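Local coordinates for protein methionyl-tRNA formyltransferase (Clostridium thermocellum, PDB 1ZGH) that probably transfers a formyl group from 10-formyltetrahydrofolate to the amino group of methionyl-tRNA, the step that prepares the initiator for bacterial translation, at residues R194-I202 / L218-K229; L208-D219 / F237-I247. All coordinates share one frame; numbering follows the deposited sequence.

Interaction 1 (R194-I202 / L218-K229)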
loop_
_atom_site.group_PDB
_atom_site.type_symbol
_atom_site.label_atom_id
_atom_site.label_comp_id
_atom_site.label_asym_id
_atom_site.label_seq_id
_atom_site.Cartn_x
_atom_site.Cartn_y
_atom_site.Cartn_z
ATOM N N ARG A 194 5.731 -5.662 10.227
ATOM C CA ARG A 194 5.128 -6.404 9.159
ATOM C C ARG A 194 4.360 -7.561 9.774
ATOM O O ARG A 194 4.839 -8.222 10.668
ATOM C CB ARG A 194 6.165 -6.899 8.147
ATOM C CG ARG A 194 5.484 -7.397 6.862
ATOM N N ARG A 195 3.122 -7.762 9.344
ATOM C CA ARG A 195 2.309 -8.814 9.941
ATOM C C ARG A 195 2.594 -10.129 9.199
ATOM O O ARG A 195 2.839 -10.112 8.006
ATOM C CB ARG A 195 0.814 -8.401 9.940
ATOM C CG ARG A 195 0.512 -7.433 11.140
ATOM C CD ARG A 195 -0.927 -6.868 11.243
ATOM N NE ARG A 195 -1.920 -7.892 11.669
ATOM C CZ ARG A 195 -2.474 -8.752 10.827
ATOM N NH1 ARG A 195 -2.186 -8.695 9.562
ATOM N NH2 ARG A 195 -3.310 -9.680 11.244
ATOM N N LYS A 196 2.616 -11.248 9.919
ATOM C CA LYS A 196 2.779 -12.582 9.320
ATOM C C LYS A 196 1.394 -13.228 9.004
ATOM O O LYS A 196 0.388 -12.805 9.538
ATOM C CB LYS A 196 3.582 -13.476 10.268
ATOM C CG LYS A 196 4.992 -12.955 10.570
ATOM N N PRO A 197 1.343 -14.210 8.079
ATOM C CA PRO A 197 0.089 -14.946 7.794
ATOM C C PRO A 197 -0.600 -15.558 9.016
ATOM O O PRO A 197 -1.819 -15.573 9.094
ATOM C CB PRO A 197 0.536 -16.062 6.849
ATOM C CG PRO A 197 1.771 -15.516 6.157
ATOM C CD PRO A 197 2.449 -14.611 7.176
ATOM N N GLU A 198 0.182 -16.042 9.981
ATOM C CA GLU A 198 -0.387 -16.589 11.215
ATOM C C GLU A 198 -1.197 -15.556 12.020
ATOM O O GLU A 198 -2.090 -15.926 12.783
ATOM C CB GLU A 198 0.720 -17.157 12.097
ATOM C CG GLU A 198 1.516 -18.311 11.471
ATOM C CD GLU A 198 2.461 -17.924 10.285
ATOM O OE1 GLU A 198 2.831 -16.742 10.080
ATOM O OE2 GLU A 198 2.846 -18.858 9.548
ATOM N N GLN A 199 -0.901 -14.272 11.851
ATOM C CA GLN A 199 -1.599 -13.208 12.607
ATOM C C GLN A 199 -2.988 -12.873 11.998
ATOM O O GLN A 199 -3.719 -11.995 12.518
ATOM C CB GLN A 199 -0.748 -11.938 12.663
ATOM C CG GLN A 199 0.509 -12.094 13.515
ATOM C CD GLN A 199 1.403 -10.866 13.397
ATOM O OE1 GLN A 199 2.213 -10.753 12.478
ATOM N NE2 GLN A 199 1.247 -9.939 14.328
ATOM N N SER A 200 -3.342 -13.592 10.938
ATOM C CA SER A 200 -4.723 -13.597 10.424
ATOM C C SER A 200 -5.763 -14.351 11.271
ATOM O O SER A 200 -6.972 -14.247 11.028
ATOM C CB SER A 200 -4.710 -14.184 9.020
ATOM O OG SER A 200 -4.028 -13.316 8.154
ATOM N N GLU A 201 -5.304 -15.096 12.275
ATOM C CA GLU A 201 -6.164 -15.897 13.116
ATOM C C GLU A 201 -6.994 -15.001 14.043
ATOM O O GLU A 201 -6.445 -14.150 14.725
ATOM C CB GLU A 201 -5.345 -16.912 13.950
ATOM C CG GLU A 201 -6.238 -17.975 14.592
ATOM C CD GLU A 201 -5.490 -19.017 15.415
ATOM O OE1 GLU A 201 -4.251 -18.973 15.473
ATOM O OE2 GLU A 201 -6.158 -19.889 15.999
ATOM N N ILE A 202 -8.309 -15.183 14.023
ATOM C CA ILE A 202 -9.241 -14.437 14.858
ATOM C C ILE A 202 -9.325 -15.169 16.218
ATOM O O ILE A 202 -9.529 -16.395 16.245
ATOM C CB ILE A 202 -10.633 -14.435 14.244
ATOM C CG1 ILE A 202 -10.665 -13.665 12.911
ATOM C CG2 ILE A 202 -11.695 -13.915 15.216
ATOM C CD1 ILE A 202 -11.867 -14.057 12.036
ATOM N N LEU A 218 -8.260 -7.976 5.929
ATOM C CA LEU A 218 -7.572 -9.039 5.196
ATOM C C LEU A 218 -8.229 -9.528 3.892
ATOM O O LEU A 218 -7.733 -10.486 3.265
ATOM C CB LEU A 218 -7.322 -10.207 6.157
ATOM C CG LEU A 218 -6.446 -9.818 7.348
ATOM C CD1 LEU A 218 -6.603 -10.792 8.513
ATOM C CD2 LEU A 218 -5.013 -9.666 6.960
ATOM N N ASP A 219 -9.319 -8.859 3.485
ATOM C CA ASP A 219 -10.118 -9.178 2.328
ATOM C C ASP A 219 -9.643 -8.345 1.138
ATOM O O ASP A 219 -10.176 -7.277 0.825
ATOM C CB ASP A 219 -11.585 -8.978 2.679
ATOM C CG ASP A 219 -12.549 -9.485 1.627
ATOM O OD1 ASP A 219 -12.133 -10.000 0.539
ATOM O OD2 ASP A 219 -13.771 -9.326 1.865
ATOM N N GLY A 220 -8.622 -8.864 0.460
ATOM C CA GLY A 220 -8.086 -8.200 -0.728
ATOM C C GLY A 220 -7.074 -9.055 -1.461
ATOM O O GLY A 220 -6.504 -9.976 -0.883
ATOM N N GLU A 221 -6.830 -8.690 -2.718
ATOM C CA GLU A 221 -6.024 -9.470 -3.633
ATOM C C GLU A 221 -4.681 -9.748 -3.010
ATOM O O GLU A 221 -3.936 -8.809 -2.646
ATOM C CB GLU A 221 -5.891 -8.697 -4.957
ATOM C CG GLU A 221 -5.175 -9.378 -6.076
ATOM C CD GLU A 221 -5.154 -8.467 -7.271
ATOM O OE1 GLU A 221 -6.268 -8.225 -7.862
ATOM O OE2 GLU A 221 -4.048 -7.946 -7.546
ATOM N N GLY A 222 -4.390 -11.040 -2.859
ATOM C CA GLY A 222 -3.063 -11.498 -2.430
ATOM C C GLY A 222 -2.885 -11.563 -0.917
ATOM O O GLY A 222 -1.807 -11.906 -0.473
ATOM N N TYR A 223 -3.915 -11.221 -0.129
ATOM C CA TYR A 223 -3.788 -11.168 1.329
ATOM C C TYR A 223 -4.312 -12.441 1.968
ATOM O O TYR A 223 -5.246 -13.031 1.433
ATOM C CB TYR A 223 -4.478 -9.904 1.898
ATOM C CG TYR A 223 -3.725 -8.672 1.499
ATOM C CD1 TYR A 223 -2.629 -8.226 2.249
ATOM C CD2 TYR A 223 -4.046 -7.971 0.318
ATOM C CE1 TYR A 223 -1.907 -7.087 1.863
ATOM C CE2 TYR A 223 -3.319 -6.855 -0.084
ATOM C CZ TYR A 223 -2.247 -6.411 0.697
ATOM O OH TYR A 223 -1.496 -5.293 0.303
ATOM N N PRO A 224 -3.702 -12.885 3.104
ATOM C CA PRO A 224 -4.144 -14.102 3.818
ATOM C C PRO A 224 -5.391 -13.806 4.624
ATOM O O PRO A 224 -5.331 -13.070 5.625
ATOM C CB PRO A 224 -2.981 -14.419 4.776
ATOM C CG PRO A 224 -2.318 -13.093 5.033
ATOM C CD PRO A 224 -2.546 -12.247 3.776
ATOM N N ARG A 225 -6.516 -14.376 4.206
ATOM C CA ARG A 225 -7.795 -14.074 4.850
ATOM C C ARG A 225 -7.819 -14.352 6.349
ATOM O O ARG A 225 -7.187 -15.282 6.832
ATOM C CB ARG A 225 -8.924 -14.880 4.201
ATOM C CG ARG A 225 -9.216 -14.519 2.749
ATOM C CD ARG A 225 -9.898 -13.218 2.559
ATOM N NE ARG A 225 -10.139 -12.983 1.120
ATOM C CZ ARG A 225 -9.208 -12.525 0.284
ATOM N NH1 ARG A 225 -7.982 -12.256 0.744
ATOM N NH2 ARG A 225 -9.500 -12.341 -1.001
ATOM N N ALA A 226 -8.678 -13.619 7.044
ATOM C CA ALA A 226 -8.937 -13.843 8.441
ATOM C C ALA A 226 -9.478 -15.271 8.609
ATOM O O ALA A 226 -10.302 -15.725 7.830
ATOM C CB ALA A 226 -9.936 -12.834 8.994
ATOM N N PHE A 227 -9.029 -15.942 9.638
ATOM C CA PHE A 227 -9.407 -17.342 9.832
ATOM C C PHE A 227 -9.546 -17.775 11.292
ATOM O O PHE A 227 -9.017 -17.124 12.206
ATOM C CB PHE A 227 -8.428 -18.250 9.070
ATOM C CG PHE A 227 -7.116 -18.432 9.721
ATOM C CD1 PHE A 227 -6.918 -19.504 10.585
ATOM C CD2 PHE A 227 -6.065 -17.553 9.477
ATOM C CE1 PHE A 227 -5.712 -19.712 11.213
ATOM C CE2 PHE A 227 -4.817 -17.758 10.096
ATOM C CZ PHE A 227 -4.642 -18.853 10.963
ATOM N N ILE A 228 -10.293 -18.861 11.490
ATOM C CA ILE A 228 -10.203 -19.671 12.691
ATOM C C ILE A 228 -9.831 -21.134 12.351
ATOM O O ILE A 228 -9.964 -21.581 11.187
ATOM C CB ILE A 228 -11.496 -19.590 13.490
ATOM C CG1 ILE A 228 -12.620 -20.358 12.838
ATOM C CG2 ILE A 228 -11.938 -18.116 13.691
ATOM C CD1 ILE A 228 -13.800 -20.509 13.747
ATOM N N LYS A 229 -9.283 -21.850 13.337
ATOM C CA LYS A 229 -9.031 -23.302 13.236
ATOM C C LYS A 229 -10.219 -24.068 13.885
ATOM O O LYS A 229 -10.796 -23.589 14.853
ATOM C CB LYS A 229 -7.698 -23.674 13.904
ATOM C CG LYS A 229 -6.501 -22.847 13.440
ATOM C CD LYS A 229 -5.206 -23.273 14.122
ATOM C CE LYS A 229 -3.986 -22.460 13.675
ATOM N NZ LYS A 229 -2.816 -22.815 14.567
HETATM O O HOH W 1 -8.724 -20.369 15.884
#

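Interaction 2 (L208-D219 / F237-I247)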
loop_
_atom_site.group_PDB
_atom_site.type_symbol
_atom_site.label_atom_id
_atom_site.label_comp_id
_atom_site.label_asym_id
_atom_site.label_seq_id
_atom_site.Cartn_x
_atom_site.Cartn_y
_atom_site.Cartn_z
ATOM N N LEU A 208 -17.404 -8.339 18.462
ATOM C CA LEU A 208 -17.924 -8.510 17.116
ATOM C C LEU A 208 -17.340 -7.504 16.092
ATOM O O LEU A 208 -17.029 -7.902 14.973
ATOM C CB LEU A 208 -19.455 -8.428 17.112
ATOM C CG LEU A 208 -20.126 -8.941 15.837
ATOM C CD1 LEU A 208 -20.001 -10.454 15.693
ATOM C CD2 LEU A 208 -21.599 -8.523 15.853
ATOM N N GLU A 209 -17.168 -6.239 16.488
ATOM C CA GLU A 209 -16.610 -5.207 15.594
ATOM C C GLU A 209 -15.159 -5.526 15.278
ATOM O O GLU A 209 -14.731 -5.308 14.152
ATOM C CB GLU A 209 -16.670 -3.772 16.157
ATOM C CG GLU A 209 -16.195 -2.731 15.038
ATOM C CD GLU A 209 -16.663 -1.302 15.302
ATOM O OE1 GLU A 209 -17.308 -1.069 16.354
ATOM O OE2 GLU A 209 -16.396 -0.409 14.452
ATOM N N LYS A 210 -14.407 -6.054 16.254
ATOM C CA LYS A 210 -13.012 -6.437 15.989
ATOM C C LYS A 210 -12.929 -7.605 15.011
ATOM O O LYS A 210 -12.065 -7.621 14.142
ATOM C CB LYS A 210 -12.263 -6.769 17.280
ATOM C CG LYS A 210 -10.760 -6.952 17.082
ATOM N N ILE A 211 -13.833 -8.581 15.141
ATOM C CA ILE A 211 -13.956 -9.666 14.152
ATOM C C ILE A 211 -14.223 -9.122 12.755
ATOM O O ILE A 211 -13.530 -9.494 11.783
ATOM C CB ILE A 211 -14.972 -10.750 14.548
ATOM C CG1 ILE A 211 -14.537 -11.455 15.824
ATOM C CG2 ILE A 211 -15.119 -11.793 13.433
ATOM C CD1 ILE A 211 -15.607 -12.368 16.410
ATOM N N TYR A 212 -15.195 -8.214 12.657
ATOM C CA TYR A 212 -15.515 -7.536 11.411
ATOM C C TYR A 212 -14.269 -6.834 10.804
ATOM O O TYR A 212 -13.992 -7.004 9.610
ATOM C CB TYR A 212 -16.635 -6.532 11.657
ATOM C CG TYR A 212 -17.062 -5.715 10.454
ATOM C CD1 TYR A 212 -17.912 -6.260 9.499
ATOM C CD2 TYR A 212 -16.622 -4.396 10.280
ATOM C CE1 TYR A 212 -18.299 -5.531 8.444
ATOM C CE2 TYR A 212 -16.988 -3.656 9.215
ATOM C CZ TYR A 212 -17.840 -4.224 8.278
ATOM O OH TYR A 212 -18.297 -3.495 7.215
ATOM N N ASP A 213 -13.538 -6.095 11.646
ATOM C CA ASP A 213 -12.301 -5.392 11.234
ATOM C C ASP A 213 -11.304 -6.369 10.700
ATOM O O ASP A 213 -10.739 -6.122 9.651
ATOM C CB ASP A 213 -11.715 -4.549 12.367
ATOM C CG ASP A 213 -12.525 -3.302 12.637
ATOM O OD1 ASP A 213 -13.286 -2.902 11.743
ATOM O OD2 ASP A 213 -12.423 -2.734 13.741
ATOM N N TYR A 214 -11.078 -7.477 11.422
ATOM C CA TYR A 214 -10.135 -8.538 10.953
ATOM C C TYR A 214 -10.494 -9.116 9.574
ATOM O O TYR A 214 -9.659 -9.221 8.695
ATOM C CB TYR A 214 -9.983 -9.671 11.987
ATOM C CG TYR A 214 -8.755 -9.504 12.848
ATOM C CD1 TYR A 214 -8.626 -8.405 13.698
ATOM C CD2 TYR A 214 -7.724 -10.451 12.819
ATOM C CE1 TYR A 214 -7.477 -8.234 14.477
ATOM C CE2 TYR A 214 -6.568 -10.296 13.605
ATOM C CZ TYR A 214 -6.459 -9.186 14.418
ATOM O OH TYR A 214 -5.368 -9.037 15.226
ATOM N N ILE A 215 -11.761 -9.491 9.386
ATOM C CA ILE A 215 -12.200 -10.012 8.112
ATOM C C ILE A 215 -12.022 -8.988 6.976
ATOM O O ILE A 215 -11.395 -9.306 5.943
ATOM C CB ILE A 215 -13.661 -10.504 8.136
ATOM C CG1 ILE A 215 -13.829 -11.620 9.183
ATOM C CG2 ILE A 215 -14.063 -10.973 6.705
ATOM C CD1 ILE A 215 -15.277 -11.992 9.407
ATOM N N ARG A 216 -12.523 -7.768 7.164
ATOM C CA ARG A 216 -12.428 -6.770 6.098
ATOM C C ARG A 216 -10.977 -6.335 5.773
ATOM O O ARG A 216 -10.672 -6.116 4.612
ATOM C CB ARG A 216 -13.264 -5.538 6.385
ATOM C CG ARG A 216 -12.659 -4.530 7.374
ATOM C CD ARG A 216 -13.743 -3.570 7.784
ATOM N NE ARG A 216 -13.345 -2.664 8.858
ATOM C CZ ARG A 216 -12.711 -1.511 8.691
ATOM N NH1 ARG A 216 -12.381 -1.047 7.482
ATOM N NH2 ARG A 216 -12.452 -0.784 9.744
HETATM N N MSE A 217 -10.129 -6.233 6.797
HETATM C CA MSE A 217 -8.770 -5.695 6.650
HETATM C C MSE A 217 -7.861 -6.698 5.939
HETATM O O MSE A 217 -6.839 -6.302 5.407
HETATM C CB MSE A 217 -8.151 -5.270 7.975
HETATM C CG MSE A 217 -7.504 -6.400 8.796
HETATM SE SE MSE A 217 -6.971 -5.810 10.572
HETATM C CE MSE A 217 -5.810 -7.422 11.071
ATOM N N LEU A 218 -8.260 -7.976 5.929
ATOM C CA LEU A 218 -7.572 -9.039 5.196
ATOM C C LEU A 218 -8.229 -9.528 3.892
ATOM O O LEU A 218 -7.733 -10.486 3.265
ATOM C CB LEU A 218 -7.322 -10.207 6.157
ATOM C CG LEU A 218 -6.446 -9.818 7.348
ATOM C CD1 LEU A 218 -6.603 -10.792 8.513
ATOM C CD2 LEU A 218 -5.013 -9.666 6.960
ATOM N N ASP A 219 -9.319 -8.859 3.485
ATOM C CA ASP A 219 -10.118 -9.178 2.328
ATOM C C ASP A 219 -9.643 -8.345 1.138
ATOM O O ASP A 219 -10.176 -7.277 0.825
ATOM C CB ASP A 219 -11.585 -8.978 2.679
ATOM C CG ASP A 219 -12.549 -9.485 1.627
ATOM O OD1 ASP A 219 -12.133 -10.000 0.539
ATOM O OD2 ASP A 219 -13.771 -9.326 1.865
ATOM N N PHE A 237 -12.556 -16.376 6.095
ATOM C CA PHE A 237 -13.714 -15.514 5.934
ATOM C C PHE A 237 -13.438 -14.366 4.978
ATOM O O PHE A 237 -12.306 -13.851 4.909
ATOM C CB PHE A 237 -14.147 -14.914 7.308
ATOM C CG PHE A 237 -14.427 -15.945 8.351
ATOM C CD1 PHE A 237 -15.685 -16.508 8.462
ATOM C CD2 PHE A 237 -13.422 -16.370 9.239
ATOM C CE1 PHE A 237 -15.938 -17.476 9.388
ATOM C CE2 PHE A 237 -13.693 -17.326 10.177
ATOM C CZ PHE A 237 -14.959 -17.879 10.242
ATOM N N SER A 238 -14.481 -13.950 4.275
ATOM C CA SER A 238 -14.434 -12.749 3.432
ATOM C C SER A 238 -15.842 -12.172 3.244
ATOM O O SER A 238 -16.853 -12.791 3.681
ATOM C CB SER A 238 -13.774 -13.089 2.092
ATOM O OG SER A 238 -14.531 -14.105 1.464
ATOM N N ARG A 239 -15.895 -10.972 2.655
ATOM C CA ARG A 239 -17.113 -10.282 2.310
ATOM C C ARG A 239 -18.071 -10.161 3.512
ATOM O O ARG A 239 -19.268 -10.514 3.462
ATOM C CB ARG A 239 -17.816 -10.972 1.157
ATOM C CG ARG A 239 -18.869 -10.058 0.496
ATOM C CD ARG A 239 -19.064 -10.398 -0.969
ATOM N NE ARG A 239 -19.570 -11.746 -1.186
ATOM C CZ ARG A 239 -20.836 -12.061 -1.423
ATOM N NH1 ARG A 239 -21.800 -11.135 -1.420
ATOM N NH2 ARG A 239 -21.146 -13.331 -1.655
ATOM N N ALA A 240 -17.528 -9.618 4.580
ATOM C CA ALA A 240 -18.263 -9.428 5.800
ATOM C C ALA A 240 -19.231 -8.255 5.702
ATOM O O ALA A 240 -18.918 -7.254 5.075
ATOM C CB ALA A 240 -17.297 -9.169 6.899
ATOM N N SER A 241 -20.387 -8.379 6.340
ATOM C CA SER A 241 -21.363 -7.300 6.375
ATOM C C SER A 241 -22.020 -7.359 7.745
ATOM O O SER A 241 -22.447 -8.418 8.191
ATOM C CB SER A 241 -22.367 -7.481 5.229
ATOM O OG SER A 241 -23.263 -6.419 5.066
HETATM N N MSE A 242 -22.070 -6.220 8.416
HETATM C CA MSE A 242 -22.544 -6.153 9.761
HETATM C C MSE A 242 -24.062 -5.957 9.781
HETATM O O MSE A 242 -24.617 -5.127 9.093
HETATM C CB MSE A 242 -21.786 -5.059 10.532
HETATM C CG MSE A 242 -22.265 -4.886 11.951
HETATM SE SE MSE A 242 -21.621 -6.414 13.066
HETATM C CE MSE A 242 -19.771 -5.672 13.351
ATOM N N LYS A 243 -24.730 -6.777 10.585
ATOM C CA LYS A 243 -26.152 -6.669 10.816
ATOM C C LYS A 243 -26.381 -6.539 12.358
ATOM O O LYS A 243 -25.448 -6.577 13.128
ATOM C CB LYS A 243 -26.864 -7.903 10.263
ATOM C CG LYS A 243 -26.737 -8.130 8.728
ATOM C CD LYS A 243 -27.316 -6.986 7.941
ATOM C CE LYS A 243 -27.253 -7.161 6.354
ATOM N NZ LYS A 243 -27.551 -5.833 5.651
ATOM N N ASN A 244 -27.626 -6.419 12.783
ATOM C CA ASN A 244 -27.899 -6.329 14.195
ATOM C C ASN A 244 -27.523 -7.633 14.861
ATOM O O ASN A 244 -28.091 -8.652 14.547
ATOM C CB ASN A 244 -29.350 -6.012 14.457
ATOM C CG ASN A 244 -29.613 -5.787 15.934
ATOM O OD1 ASN A 244 -28.956 -4.965 16.576
ATOM N ND2 ASN A 244 -30.494 -6.554 16.479
ATOM N N GLY A 245 -26.534 -7.580 15.750
ATOM C CA GLY A 245 -26.142 -8.750 16.537
ATOM C C GLY A 245 -25.360 -9.834 15.818
ATOM O O GLY A 245 -25.059 -10.878 16.407
ATOM N N LYS A 246 -25.011 -9.619 14.544
ATOM C CA LYS A 246 -24.303 -10.639 13.787
ATOM C C LYS A 246 -23.524 -10.078 12.596
ATOM O O LYS A 246 -23.820 -8.979 12.109
ATOM C CB LYS A 246 -25.296 -11.688 13.257
ATOM C CG LYS A 246 -26.247 -11.208 12.210
ATOM C CD LYS A 246 -27.371 -12.211 12.015
ATOM C CE LYS A 246 -28.301 -11.836 10.903
ATOM N NZ LYS A 246 -29.448 -12.796 10.908
ATOM N N ILE A 247 -22.573 -10.861 12.123
ATOM C CA ILE A 247 -21.863 -10.582 10.847
ATOM C C ILE A 247 -22.280 -11.692 9.892
ATOM O O ILE A 247 -22.275 -12.859 10.279
ATOM C CB ILE A 247 -20.339 -10.673 11.034
ATOM C CG1 ILE A 247 -19.840 -9.585 11.985
ATOM C CG2 ILE A 247 -19.584 -10.677 9.664
ATOM C CD1 ILE A 247 -18.405 -9.824 12.424
HETATM O O HOH W 2 -10.414 -11.831 5.510
#

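Interaction 1 (R194-I202 / L218-K229)
A single beta bridge between Glu201 and Phe227 joins the loop leading into helix 208-217 to the first edge strand of the small antiparallel sheet in the C-terminal domain. Two backbone bonds make it: Phe227 N donates to Ser200 O at 3.0 Å, and Ile202 N donates to Phe227 O at 2.8 Å, the latter nearly straight at 169°. Just before the bridge the loop forms a 3-10 turn, 197-200, from whose end Ser200 reaches across. Its OG lies beside its own backbone N (chi1 -67°) and donates to Pro224 O at 2.9 Å, from above the carbonyl plane. This buried hydroxyl, bonded to Pro224 O, is flanked by the apolar atoms Pro224 CG and Leu218 CD1.

The Phe227 ring folds back over the loop although its CB starts away from it; with chi1 at 77°, CG sits between the backbone N and the carbonyl carbon, and this turns the ring toward the loop. Glu201 CB lies over one ring face, 4.0 Å from the centroid of Phe227, a CH-pi contact, while Ser200 CB and Pro197 O meet the ring at its edge. Beyond CB the extended Glu201 chain runs on to the aliphatic part of Lys229, which it crosses at about a right angle. A water bridges the two residues, donating to Glu201 OE2 at 2.6 Å and accepting from Lys229 N. On the other side of the bridge Ile202 CD1 touches Ala226 CB at 3.8 Å.

Ile202 and Ala226 also pack on Ile211 and Ile215 of helix 208-217, and strand 233-243 pairs with the 227-230 strand through Ala226 and Ile228. At the opposite end of the loop, Arg195 forms a salt bridge with Glu122 of helix 116-122.

Interaction 2 (L208-D219 / F237-I247)
Ile215, Tyr212 and Leu208, spaced along one side of helix 208-217, pack onto the chain from Phe237 to Ile247, with strand 240-243 running nearly antiparallel to the helix at 158°. The tight part is apolar. Ile215 divides its branches: CD1 meets Phe237 CB at 3.8 Å, while CG2 presses on Ser238 CA and Ala240 CB. Ile247 CD1 ends against the helix backbone, 3.5 Å from Leu208 O, and also touches Tyr212 CB. Selenomethionine Met242, bent at both chi2 and chi3, curls its chain so that CE reaches Tyr212 CB at 3.7 Å and SE lies 3.5 Å from Leu208 CD2.

Polar links gather at the C-terminal end of the helix. Arg239 N donates to Asp219 OD2 at 2.8 Å, from above the carboxylate plane, where the chain turns a corner between strands. Nearby, one water donates to both Ile215 O and Phe237 O. The contact thins toward the exposed turn 243-246, where Gly245 and Lys246 only brush Leu208 through their backbone. Within the C-terminal domain, this is a helix packed lengthwise along one face of a beta hairpin, just past the corner at Arg239.

Overall arrangement
From the N-terminal side, the chain leaves strand 191-192 through the loop 194-202, climbs helix 208-217, passes the turn after it and enters the three-stranded antiparallel sheet. Interaction 1 closes the first loop, bringing the chain after the helix back onto the chain before it. Interaction 2 closes a second, returning strands 233-243 and 246-254 to the helix. The two loops cross rather than nest, because their segments alternate along the chain; Leu218 and Asp219 belong to both contacts. Their centres lie about 13 Å apart, and the neighbouring strands 227-230 and 233-243 join them, so loop, helix and sheet form one connected unit of the C-terminal domain.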